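Local coordinates for nucleotidyltransferase-like protein (PDB 3C18), which probably acts as a nucleotidyltransferase, joining a nucleotidyltransferase-like domain to a putative substrate-binding helical domain and a helix-turn-helix domain, at residues H158-L163 against P185-L190. Numbering follows the deposited sequence.
Sequences HHLARL and PDVYKL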
ATOM      1  N   HIS A 158       0.291   2.156  15.200  1.00 29.25           N
ATOM      2  CA  HIS A 158       1.309   2.806  14.371  1.00 29.14           C
ATOM      3  C   HIS A 158       0.636   3.931  13.562  1.00 26.89           C
ATOM      4  O   HIS A 158       1.137   5.028  13.462  1.00 28.39           O
ATOM      5  CB  HIS A 158       1.984   1.812  13.430  1.00 27.81           C
ATOM      6  CG  HIS A 158       3.186   2.370  12.751  1.00 32.69           C
ATOM      7  ND1 HIS A 158       3.322   2.412  11.385  1.00 44.44           N
ATOM      8  CD2 HIS A 158       4.296   2.950  13.264  1.00 36.30           C
ATOM      9  CE1 HIS A 158       4.476   2.982  11.085  1.00 44.83           C
ATOM     10  NE2 HIS A 158       5.088   3.311  12.208  1.00 38.51           N
ATOM     11  N   HIS A 159      -0.537   3.666  13.013  1.00 27.16           N
ATOM     12  CA  HIS A 159      -1.255   4.737  12.287  1.00 23.77           C
ATOM     13  C   HIS A 159      -1.651   5.884  13.187  1.00 24.55           C
ATOM     14  O   HIS A 159      -1.699   7.049  12.756  1.00 24.37           O
ATOM     15  CB  HIS A 159      -2.484   4.213  11.552  1.00 26.81           C
ATOM     16  CG  HIS A 159      -2.128   3.317  10.419  1.00 26.00           C
ATOM     17  ND1 HIS A 159      -1.325   3.727   9.379  1.00 26.21           N
ATOM     18  CD2 HIS A 159      -2.414   2.018  10.190  1.00 29.39           C
ATOM     19  CE1 HIS A 159      -1.170   2.723   8.539  1.00 38.51           C
ATOM     20  NE2 HIS A 159      -1.814   1.677   9.012  1.00 31.36           N
ATOM     21  N   LEU A 160      -1.945   5.552  14.436  1.00 23.37           N
ATOM     22  CA  LEU A 160      -2.377   6.544  15.442  1.00 22.04           C
ATOM     23  C   LEU A 160      -1.229   7.482  15.820  1.00 26.76           C
ATOM     24  O   LEU A 160      -1.413   8.679  16.069  1.00 27.85           O
ATOM     25  CB  LEU A 160      -2.915   5.831  16.685  1.00 26.06           C
ATOM     26  CG  LEU A 160      -3.412   6.636  17.904  1.00 22.29           C
ATOM     27  CD1 LEU A 160      -4.653   7.406  17.634  1.00 22.50           C
ATOM     28  CD2 LEU A 160      -3.631   5.727  19.115  1.00 23.64           C
ATOM     29  N   ALA A 161      -0.037   6.924  15.856  1.00 25.57           N
ATOM     30  CA  ALA A 161       1.199   7.690  16.139  1.00 25.67           C
ATOM     31  C   ALA A 161       1.471   8.650  14.986  1.00 26.20           C
ATOM     32  O   ALA A 161       1.812   9.776  15.185  1.00 27.98           O
ATOM     33  CB  ALA A 161       2.388   6.768  16.295  1.00 23.82           C
ATOM     34  N   ARG A 162       1.280   8.186  13.753  1.00 28.00           N
ATOM     35  CA  ARG A 162       1.509   9.024  12.552  1.00 26.62           C
ATOM     36  C   ARG A 162       0.486  10.162  12.504  1.00 26.98           C
ATOM     37  O   ARG A 162       0.823  11.319  12.252  1.00 31.71           O
ATOM     38  CB  ARG A 162       1.473   8.180  11.264  1.00 26.00           C
ATOM     39  CG  ARG A 162       2.679   7.224  11.133  1.00 25.59           C
ATOM     40  CD  ARG A 162       2.523   6.225   9.995  1.00 33.20           C
ATOM     41  NE  ARG A 162       2.135   6.892   8.765  1.00 43.13           N
ATOM     42  CZ  ARG A 162       2.978   7.495   7.938  1.00 47.85           C
ATOM     43  NH1 ARG A 162       4.262   7.522   8.218  1.00 50.72           N
ATOM     44  NH2 ARG A 162       2.528   8.087   6.842  1.00 51.96           N
ATOM     45  N   LEU A 163      -0.755   9.835  12.823  1.00 26.54           N
ATOM     46  CA  LEU A 163      -1.843  10.831  12.871  1.00 25.94           C
ATOM     47  C   LEU A 163      -1.573  11.863  13.925  1.00 27.69           C
ATOM     48  O   LEU A 163      -1.718  13.085  13.709  1.00 29.96           O
ATOM     49  CB  LEU A 163      -3.186  10.145  13.119  1.00 26.45           C
ATOM     50  CG  LEU A 163      -4.402  11.038  13.294  1.00 26.40           C
ATOM     51  CD1 LEU A 163      -4.636  11.971  12.127  1.00 23.99           C
ATOM     52  CD2 LEU A 163      -5.586  10.143  13.507  1.00 29.48           C
ATOM     53  N   PRO A 185       1.893  12.033  24.119  1.00 36.44           N
ATOM     54  CA  PRO A 185       2.292  11.063  25.154  1.00 35.40           C
ATOM     55  C   PRO A 185       1.230  10.006  25.470  1.00 33.41           C
ATOM     56  O   PRO A 185       1.546   8.895  25.878  1.00 30.86           O
ATOM     57  CB  PRO A 185       2.556  11.949  26.365  1.00 33.91           C
ATOM     58  CG  PRO A 185       2.864  13.323  25.787  1.00 33.02           C
ATOM     59  CD  PRO A 185       2.140  13.434  24.511  1.00 36.23           C
ATOM     60  N   ASP A 186      -0.029  10.368  25.292  1.00 30.55           N
ATOM     61  CA  ASP A 186      -1.106   9.425  25.554  1.00 30.40           C
ATOM     62  C   ASP A 186      -1.052   8.263  24.545  1.00 28.13           C
ATOM     63  O   ASP A 186      -1.327   7.124  24.867  1.00 27.89           O
ATOM     64  CB  ASP A 186      -2.472  10.078  25.465  1.00 32.27           C
ATOM     65  CG  ASP A 186      -2.824  10.865  26.689  1.00 36.76           C
ATOM     66  OD1 ASP A 186      -2.195  10.683  27.760  1.00 35.54           O
ATOM     67  OD2 ASP A 186      -3.776  11.650  26.572  1.00 37.47           O
ATOM     68  N   VAL A 187      -0.713   8.574  23.304  1.00 27.91           N
ATOM     69  CA  VAL A 187      -0.620   7.517  22.274  1.00 24.44           C
ATOM     70  C   VAL A 187       0.604   6.673  22.525  1.00 27.38           C
ATOM     71  O   VAL A 187       0.576   5.444  22.514  1.00 28.74           O
ATOM     72  CB  VAL A 187      -0.562   8.119  20.867  1.00 24.88           C
ATOM     73  CG1 VAL A 187      -0.242   7.027  19.846  1.00 22.45           C
ATOM     74  CG2 VAL A 187      -1.908   8.818  20.592  1.00 25.84           C
ATOM     75  N   TYR A 188       1.682   7.361  22.853  1.00 30.82           N
ATOM     76  CA  TYR A 188       2.941   6.693  23.130  1.00 32.22           C
ATOM     77  C   TYR A 188       2.784   5.726  24.302  1.00 34.39           C
ATOM     78  O   TYR A 188       3.287   4.612  24.266  1.00 37.12           O
ATOM     79  CB  TYR A 188       4.007   7.741  23.405  1.00 32.32           C
ATOM     80  CG  TYR A 188       5.392   7.226  23.651  1.00 36.63           C
ATOM     81  CD1 TYR A 188       5.775   6.787  24.906  1.00 39.74           C
ATOM     82  CD2 TYR A 188       6.340   7.240  22.647  1.00 43.62           C
ATOM     83  CE1 TYR A 188       7.044   6.351  25.137  1.00 46.30           C
ATOM     84  CE2 TYR A 188       7.618   6.792  22.876  1.00 47.48           C
ATOM     85  CZ  TYR A 188       7.964   6.356  24.124  1.00 43.32           C
ATOM     86  OH  TYR A 188       9.245   5.930  24.370  1.00 44.49           O
ATOM     87  N   LYS A 189       2.039   6.146  25.323  1.00 35.16           N
ATOM     88  CA  LYS A 189       1.875   5.345  26.543  1.00 32.85           C
ATOM     89  C   LYS A 189       1.022   4.125  26.275  1.00 32.63           C
ATOM     90  O   LYS A 189       1.238   3.070  26.822  1.00 30.68           O
ATOM     91  CB  LYS A 189       1.267   6.163  27.712  1.00 34.49           C
ATOM     92  N   LEU A 190       0.033   4.271  25.413  1.00 34.09           N
ATOM     93  CA  LEU A 190      -0.836   3.137  25.039  1.00 32.74           C
ATOM     94  C   LEU A 190       0.006   2.048  24.339  1.00 33.28           C
ATOM     95  O   LEU A 190      -0.178   0.849  24.535  1.00 35.00           O
ATOM     96  CB  LEU A 190      -1.956   3.625  24.100  1.00 33.62           C
ATOM     97  CG  LEU A 190      -3.056   2.637  23.824  1.00 35.72           C
ATOM     98  CD1 LEU A 190      -3.690   2.273  25.134  1.00 34.70           C
ATOM     99  CD2 LEU A 190      -4.073   3.212  22.822  1.00 30.83           C
TER
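Ala161 and Val187 lie where the two helical segments, 158-163 and 185-190, run closest, their CA atoms 6.4 Å apart. Val187 points its side chain toward helix 146-167 and turns both methyls to one side of the Leu160 CG-CD2 bond; chi1 171° sets CG1 anti to the backbone N and leaves CG2 anti to the carbonyl carbon. There CG1 lies 3.7 Å from CD2 of Leu160, and CG2 comes within 3.8 Å of Leu160 CG; the two side chains cross at a slant. Val187 CG1 alone also lies beside the next residue, 4.0 Å from the backbone N of Ala161 and 4.4 Å from its CB, whose small size is consistent with the close approach of the helices here. The pair joins helices 146-167 and 185-195 of the helical bundle that forms the YgxA-like substrate binding domain. Leu215 of helix 201-218 packs on both Leu160 and Val187, and Leu130 of helix 116-142 covers Leu160 as well. An alanine in place of Leu160 would remove CG and both CD methyls, and would probably leave the Val187 methyls, Leu130 and Leu215 without their shared apolar partner. On the 185-195 helix, Tyr188 meets the ring of Tyr147 of the second subunit.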